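Long-range contact in OmpT protein (Vibrio cholerae serotype O1, PDB 6EHD), which probably acts as a general diffusion porin, a beta-barrel channel that lets small solutes and ions cross the bacterial outer membrane: residues A[65-77]-A[81-93]. The protein carries 1 engineered substitution. Numbering follows the deposited sequence.
Sequences DMYVRNHILGVKT and KFSFGKQWTTSDD. With C8E ((hydroxyethyloxy)tri(ethyloxy)octane), chain C; C8E ((hydroxyethyloxy)tri(ethyloxy)octane), chain D.
Three pairs of reciprocal backbone hydrogen bonds, His71 with Lys86, Leu73 with Phe84 and Val75 with Phe82, join segments 65-77 and 81-93. The straightest runs from Phe82 N to Val75 O (2.9 Å, 172° at the hydrogen). Between these pairs, CA-H...O contacts fill in, such as Gly74 CA to Phe82 O at 3.4 Å. Lys86 extends the ladder with its side chain: CG lies anti to the backbone N (chi1 180°) and the rest stays extended, carrying NZ past Arg69 O to donate to Val68 O at 2.8 Å.

Strands 67-77 and 80-84 form a beta hairpin in the porin barrel wall, flanked by strands 50-59 and 121-128. On the face carrying His71, Leu73, Val75, Phe82 and Phe84, one edge of the Phe84 ring meets Leu73 O in plane, with CD1 3.6 Å from that oxygen. A detergent molecule lies over a face of the same ring and touches Leu73 CD1. Ile72, whose CG2 touches Ser83 CB, packs CG1 at 3.8 Å on Gln87 CG, the Ile72 and Gln87 side chains crossing at about a right angle. Gln87 NE2 bonds to Ser83 O from above the carbonyl plane.

Past the corner at Gly85 and Lys86, Trp88 packs against Asn70 and against Arg69, where the other segment turns its own corner; Arg69 and Asn70 form a classic beta bulge opposite Glu57. Asn70 ND2 sits 3.4 Å above the indole plane, over its centre, while the amide itself is tilted 46° to the ring. The same nitrogen donates to Arg69 O, which fixes the amide's rotation; Asn70 OD1 takes a water that also accepts from Trp88 N. Trp88 CZ2 lies over a guanidinium face of Arg69, near its rim, and another water bridges Arg69 NH1 to Trp88 NE1. Salt bridges to Glu57 and Asp303 anchor this guanidinium from outside the contact.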
loop_
_atom_site.group_PDB
_atom_site.type_symbol
_atom_site.label_atom_id
_atom_site.label_comp_id
_atom_site.label_asym_id
_atom_site.label_seq_id
_atom_site.Cartn_x
_atom_site.Cartn_y
_atom_site.Cartn_z
ATOM N N ASP A 65 23.832 -0.096 -1.993
ATOM C CA ASP A 65 23.371 1.170 -1.437
ATOM C C ASP A 65 22.133 1.686 -2.231
ATOM O O ASP A 65 21.017 1.233 -1.942
ATOM C CB ASP A 65 24.546 2.170 -1.375
ATOM C CG ASP A 65 24.371 3.224 -0.306
ATOM O OD1 ASP A 65 24.047 2.862 0.849
ATOM O OD2 ASP A 65 24.601 4.413 -0.611
ATOM N N MET A 66 22.304 2.563 -3.236
ATOM C CA MET A 66 21.153 3.166 -3.974
ATOM C C MET A 66 20.553 2.220 -5.041
ATOM O O MET A 66 21.279 1.446 -5.689
ATOM C CB MET A 66 21.529 4.498 -4.644
ATOM C CG MET A 66 21.418 5.723 -3.745
ATOM S SD MET A 66 21.340 7.328 -4.599
ATOM C CE MET A 66 21.087 6.959 -6.347
ATOM N N TYR A 67 19.231 2.284 -5.211
ATOM C CA TYR A 67 18.526 1.337 -6.057
ATOM C C TYR A 67 17.244 2.025 -6.583
ATOM O O TYR A 67 16.766 2.989 -6.001
ATOM C CB TYR A 67 18.201 0.015 -5.326
ATOM C CG TYR A 67 16.975 0.057 -4.391
ATOM C CD1 TYR A 67 17.112 0.430 -3.047
ATOM C CD2 TYR A 67 15.680 -0.263 -4.856
ATOM C CE1 TYR A 67 15.999 0.482 -2.196
ATOM C CE2 TYR A 67 14.556 -0.209 -4.023
ATOM C CZ TYR A 67 14.721 0.159 -2.684
ATOM O OH TYR A 67 13.640 0.235 -1.794
ATOM N N VAL A 68 16.705 1.498 -7.671
ATOM C CA VAL A 68 15.553 2.102 -8.380
ATOM C C VAL A 68 14.238 1.660 -7.744
ATOM O O VAL A 68 13.970 0.436 -7.623
ATOM C CB VAL A 68 15.543 1.645 -9.864
ATOM C CG1 VAL A 68 14.322 2.255 -10.567
ATOM C CG2 VAL A 68 16.827 2.147 -10.529
ATOM N N ARG A 69 13.418 2.622 -7.299
ATOM C CA ARG A 69 12.096 2.256 -6.685
ATOM C C ARG A 69 10.999 2.147 -7.750
ATOM O O ARG A 69 10.169 1.216 -7.713
ATOM C CB ARG A 69 11.639 3.304 -5.598
ATOM C CG ARG A 69 12.304 3.038 -4.236
ATOM C CD ARG A 69 12.092 4.263 -3.305
ATOM N NE ARG A 69 10.704 4.612 -2.995
ATOM C CZ ARG A 69 9.957 4.075 -2.036
ATOM N NH1 ARG A 69 8.739 4.529 -1.838
ATOM N NH2 ARG A 69 10.386 3.094 -1.288
ATOM N N ASN A 70 10.954 3.166 -8.624
ATOM C CA ASN A 70 10.002 3.220 -9.783
ATOM C C ASN A 70 10.770 3.721 -10.994
ATOM O O ASN A 70 11.663 4.567 -10.844
ATOM C CB ASN A 70 8.894 4.244 -9.525
ATOM C CG ASN A 70 7.621 3.632 -8.794
ATOM O OD1 ASN A 70 6.594 4.259 -8.836
ATOM N ND2 ASN A 70 7.691 2.444 -8.213
ATOM N N HIS A 71 10.312 3.312 -12.203
ATOM C CA HIS A 71 10.888 3.808 -13.480
ATOM C C HIS A 71 9.770 3.686 -14.546
ATOM O O HIS A 71 9.315 2.579 -14.848
ATOM C CB HIS A 71 12.121 2.940 -13.824
ATOM C CG HIS A 71 12.893 3.403 -15.029
ATOM N ND1 HIS A 71 13.991 2.717 -15.521
ATOM C CD2 HIS A 71 12.712 4.456 -15.864
ATOM C CE1 HIS A 71 14.452 3.328 -16.600
ATOM N NE2 HIS A 71 13.714 4.401 -16.817
ATOM N N ILE A 72 9.307 4.833 -15.010
ATOM C CA ILE A 72 8.033 4.928 -15.720
ATOM C C ILE A 72 8.190 5.736 -17.016
ATOM O O ILE A 72 8.780 6.834 -17.019
ATOM C CB ILE A 72 6.965 5.635 -14.808
ATOM C CG1 ILE A 72 6.807 4.883 -13.493
ATOM C CG2 ILE A 72 5.603 5.646 -15.453
ATOM C CD1 ILE A 72 5.886 5.554 -12.443
ATOM N N LEU A 73 7.562 5.228 -18.092
ATOM C CA LEU A 73 7.226 5.996 -19.279
ATOM C C LEU A 73 5.700 6.078 -19.439
ATOM O O LEU A 73 5.042 5.062 -19.485
ATOM C CB LEU A 73 7.850 5.223 -20.495
ATOM C CG LEU A 73 8.289 6.065 -21.665
ATOM C CD1 LEU A 73 9.158 5.223 -22.627
ATOM C CD2 LEU A 73 7.064 6.644 -22.340
ATOM N N GLY A 74 5.171 7.270 -19.555
ATOM C CA GLY A 74 3.757 7.533 -19.563
ATOM C C GLY A 74 3.270 8.270 -20.829
ATOM O O GLY A 74 3.948 9.186 -21.332
ATOM N N VAL A 75 2.051 7.922 -21.258
ATOM C CA VAL A 75 1.413 8.500 -22.425
ATOM C C VAL A 75 -0.020 8.854 -22.061
ATOM O O VAL A 75 -0.822 7.938 -21.840
ATOM C CB VAL A 75 1.414 7.512 -23.646
ATOM C CG1 VAL A 75 0.848 8.251 -24.835
ATOM C CG2 VAL A 75 2.815 6.987 -23.912
ATOM N N LYS A 76 -0.343 10.125 -22.028
ATOM C CA LYS A 76 -1.669 10.581 -21.715
ATOM C C LYS A 76 -2.414 11.082 -22.976
ATOM O O LYS A 76 -1.927 11.965 -23.667
ATOM C CB LYS A 76 -1.580 11.723 -20.669
ATOM C CG LYS A 76 -2.948 12.263 -20.232
ATOM C CD LYS A 76 -2.920 12.945 -18.856
ATOM C CE LYS A 76 -4.327 13.249 -18.327
ATOM N NZ LYS A 76 -4.923 14.401 -19.047
ATOM N N THR A 77 -3.619 10.582 -23.176
ATOM C CA THR A 77 -4.470 10.775 -24.370
ATOM C C THR A 77 -5.914 11.016 -23.953
ATOM O O THR A 77 -6.296 10.778 -22.780
ATOM C CB THR A 77 -4.559 9.515 -25.266
ATOM O OG1 THR A 77 -5.421 8.491 -24.701
ATOM C CG2 THR A 77 -3.242 8.844 -25.504
ATOM N N LYS A 81 -4.775 7.384 -19.719
ATOM C CA LYS A 81 -3.329 7.417 -19.577
ATOM C C LYS A 81 -2.813 6.015 -19.450
ATOM O O LYS A 81 -3.320 5.231 -18.621
ATOM C CB LYS A 81 -2.913 8.311 -18.367
ATOM C CG LYS A 81 -1.391 8.392 -18.164
ATOM C CD LYS A 81 -1.017 9.262 -16.966
ATOM C CE LYS A 81 0.495 9.515 -17.030
ATOM N NZ LYS A 81 0.881 10.468 -15.965
ATOM N N PHE A 82 -1.728 5.708 -20.170
ATOM C CA PHE A 82 -1.072 4.428 -20.162
ATOM C C PHE A 82 0.356 4.589 -19.640
ATOM O O PHE A 82 1.142 5.387 -20.226
ATOM C CB PHE A 82 -0.997 3.801 -21.555
ATOM C CG PHE A 82 -2.359 3.611 -22.222
ATOM C CD1 PHE A 82 -3.010 4.645 -22.823
ATOM C CD2 PHE A 82 -2.959 2.403 -22.182
ATOM C CE1 PHE A 82 -4.293 4.434 -23.412
ATOM C CE2 PHE A 82 -4.227 2.186 -22.762
ATOM C CZ PHE A 82 -4.874 3.206 -23.355
ATOM N N SER A 83 0.713 3.810 -18.600
ATOM C CA SER A 83 2.052 3.920 -17.938
ATOM C C SER A 83 2.746 2.592 -17.930
ATOM O O SER A 83 2.185 1.526 -17.523
ATOM C CB SER A 83 1.889 4.506 -16.461
ATOM O OG SER A 83 1.379 5.835 -16.506
ATOM N N PHE A 84 4.020 2.595 -18.366
ATOM C CA PHE A 84 4.832 1.356 -18.510
ATOM C C PHE A 84 6.084 1.383 -17.661
ATOM O O PHE A 84 6.813 2.413 -17.645
ATOM C CB PHE A 84 5.313 1.208 -20.063
ATOM C CG PHE A 84 4.174 1.256 -21.088
ATOM C CD1 PHE A 84 3.650 2.453 -21.517
ATOM C CD2 PHE A 84 3.673 0.100 -21.628
ATOM C CE1 PHE A 84 2.593 2.488 -22.398
ATOM C CE2 PHE A 84 2.603 0.120 -22.538
ATOM C CZ PHE A 84 2.051 1.303 -22.892
ATOM N N GLY A 85 6.441 0.205 -17.125
ATOM C CA GLY A 85 7.727 -0.035 -16.402
ATOM C C GLY A 85 7.551 -0.516 -14.945
ATOM O O GLY A 85 6.564 -1.183 -14.626
ATOM N N LYS A 86 8.488 -0.163 -14.069
ATOM C CA LYS A 86 8.570 -0.692 -12.665
ATOM C C LYS A 86 7.719 0.280 -11.813
ATOM O O LYS A 86 8.059 1.483 -11.697
ATOM C CB LYS A 86 10.010 -0.688 -12.175
ATOM C CG LYS A 86 10.154 -1.206 -10.761
ATOM C CD LYS A 86 11.601 -1.256 -10.258
ATOM C CE LYS A 86 11.629 -2.124 -8.987
ATOM N NZ LYS A 86 12.950 -2.123 -8.323
ATOM N N GLN A 87 6.585 -0.231 -11.258
ATOM C CA GLN A 87 5.556 0.626 -10.661
ATOM C C GLN A 87 4.943 -0.020 -9.409
ATOM O O GLN A 87 4.901 -1.260 -9.289
ATOM C CB GLN A 87 4.414 0.832 -11.721
ATOM C CG GLN A 87 4.868 1.636 -12.938
ATOM C CD GLN A 87 3.867 1.750 -14.028
ATOM O OE1 GLN A 87 3.097 2.747 -14.092
ATOM N NE2 GLN A 87 3.874 0.732 -14.980
ATOM N N TRP A 88 4.355 0.803 -8.557
ATOM C CA TRP A 88 3.474 0.242 -7.472
ATOM C C TRP A 88 2.224 -0.398 -8.124
ATOM O O TRP A 88 1.812 0.078 -9.230
ATOM C CB TRP A 88 3.083 1.296 -6.449
ATOM C CG TRP A 88 4.233 2.067 -5.865
ATOM C CD1 TRP A 88 4.360 3.427 -5.882
ATOM C CD2 TRP A 88 5.467 1.554 -5.388
ATOM N NE1 TRP A 88 5.559 3.784 -5.358
ATOM C CE2 TRP A 88 6.261 2.651 -5.044
ATOM C CE3 TRP A 88 5.995 0.247 -5.214
ATOM C CZ2 TRP A 88 7.562 2.507 -4.535
ATOM C CZ3 TRP A 88 7.284 0.102 -4.686
ATOM C CH2 TRP A 88 8.047 1.225 -4.356
ATOM N N THR A 89 1.586 -1.362 -7.460
ATOM C CA THR A 89 0.285 -1.892 -7.976
ATOM C C THR A 89 -0.852 -0.846 -7.947
ATOM O O THR A 89 -0.850 0.106 -7.124
ATOM C CB THR A 89 -0.171 -3.182 -7.266
ATOM O OG1 THR A 89 -0.477 -2.917 -5.889
ATOM C CG2 THR A 89 0.859 -4.292 -7.361
ATOM N N THR A 90 -1.801 -0.991 -8.871
ATOM C CA THR A 90 -3.035 -0.215 -8.888
ATOM C C THR A 90 -3.775 -0.383 -7.486
ATOM O O THR A 90 -4.292 0.611 -6.926
ATOM C CB THR A 90 -4.001 -0.702 -10.014
ATOM O OG1 THR A 90 -3.368 -0.523 -11.280
ATOM C CG2 THR A 90 -5.321 0.068 -9.982
ATOM N N SER A 91 -3.743 -1.615 -6.975
ATOM C CA SER A 91 -4.327 -1.890 -5.612
ATOM C C SER A 91 -3.694 -1.040 -4.489
ATOM O O SER A 91 -4.401 -0.592 -3.532
ATOM C CB SER A 91 -4.283 -3.416 -5.299
ATOM O OG SER A 91 -2.976 -3.954 -5.526
ATOM N N ASP A 92 -2.394 -0.799 -4.585
ATOM C CA ASP A 92 -1.645 0.074 -3.613
ATOM C C ASP A 92 -2.006 1.521 -3.805
ATOM O O ASP A 92 -2.171 2.236 -2.797
ATOM C CB ASP A 92 -0.170 -0.125 -3.749
ATOM C CG ASP A 92 0.674 0.463 -2.593
ATOM O OD1 ASP A 92 0.519 0.021 -1.463
ATOM O OD2 ASP A 92 1.551 1.300 -2.883
ATOM N N ASP A 93 -2.199 1.967 -5.066
ATOM C CA ASP A 93 -2.564 3.371 -5.349
ATOM C C ASP A 93 -3.951 3.651 -4.767
ATOM O O ASP A 93 -4.218 4.740 -4.138
ATOM C CB ASP A 93 -2.632 3.640 -6.868
ATOM C CG ASP A 93 -1.292 3.549 -7.606
ATOM O OD1 ASP A 93 -0.223 3.551 -6.975
ATOM O OD2 ASP A 93 -1.380 3.439 -8.910
HETATM C C14 C8E C . -6.619 14.305 -22.289
HETATM O O15 C8E C . -5.192 14.386 -22.484
HETATM C C16 C8E C . -4.749 15.713 -22.254
HETATM C C17 C8E C . -3.314 16.043 -22.679
HETATM O O18 C8E C . -2.643 16.679 -21.575
HETATM C C19 C8E C . -2.851 18.091 -21.439
HETATM C C1 C8E D . 6.268 2.702 -24.984
HETATM C C2 C8E D . 7.441 2.034 -24.272
HETATM C C3 C8E D . 7.465 0.507 -24.335
HETATM C C4 C8E D . 7.708 -0.209 -22.987
HETATM C C5 C8E D . 9.174 -0.403 -22.591
HETATM C C6 C8E D . 9.443 -0.308 -21.071
HETATM C C7 C8E D . 9.578 1.124 -20.515
HETATM C C8 C8E D . 10.805 1.392 -19.662
HETATM O O9 C8E D . 10.443 1.678 -18.295
HETATM O O HOH W 1 7.044 5.903 -4.012
HETATM O O HOH W 2 3.992 3.600 -9.410
#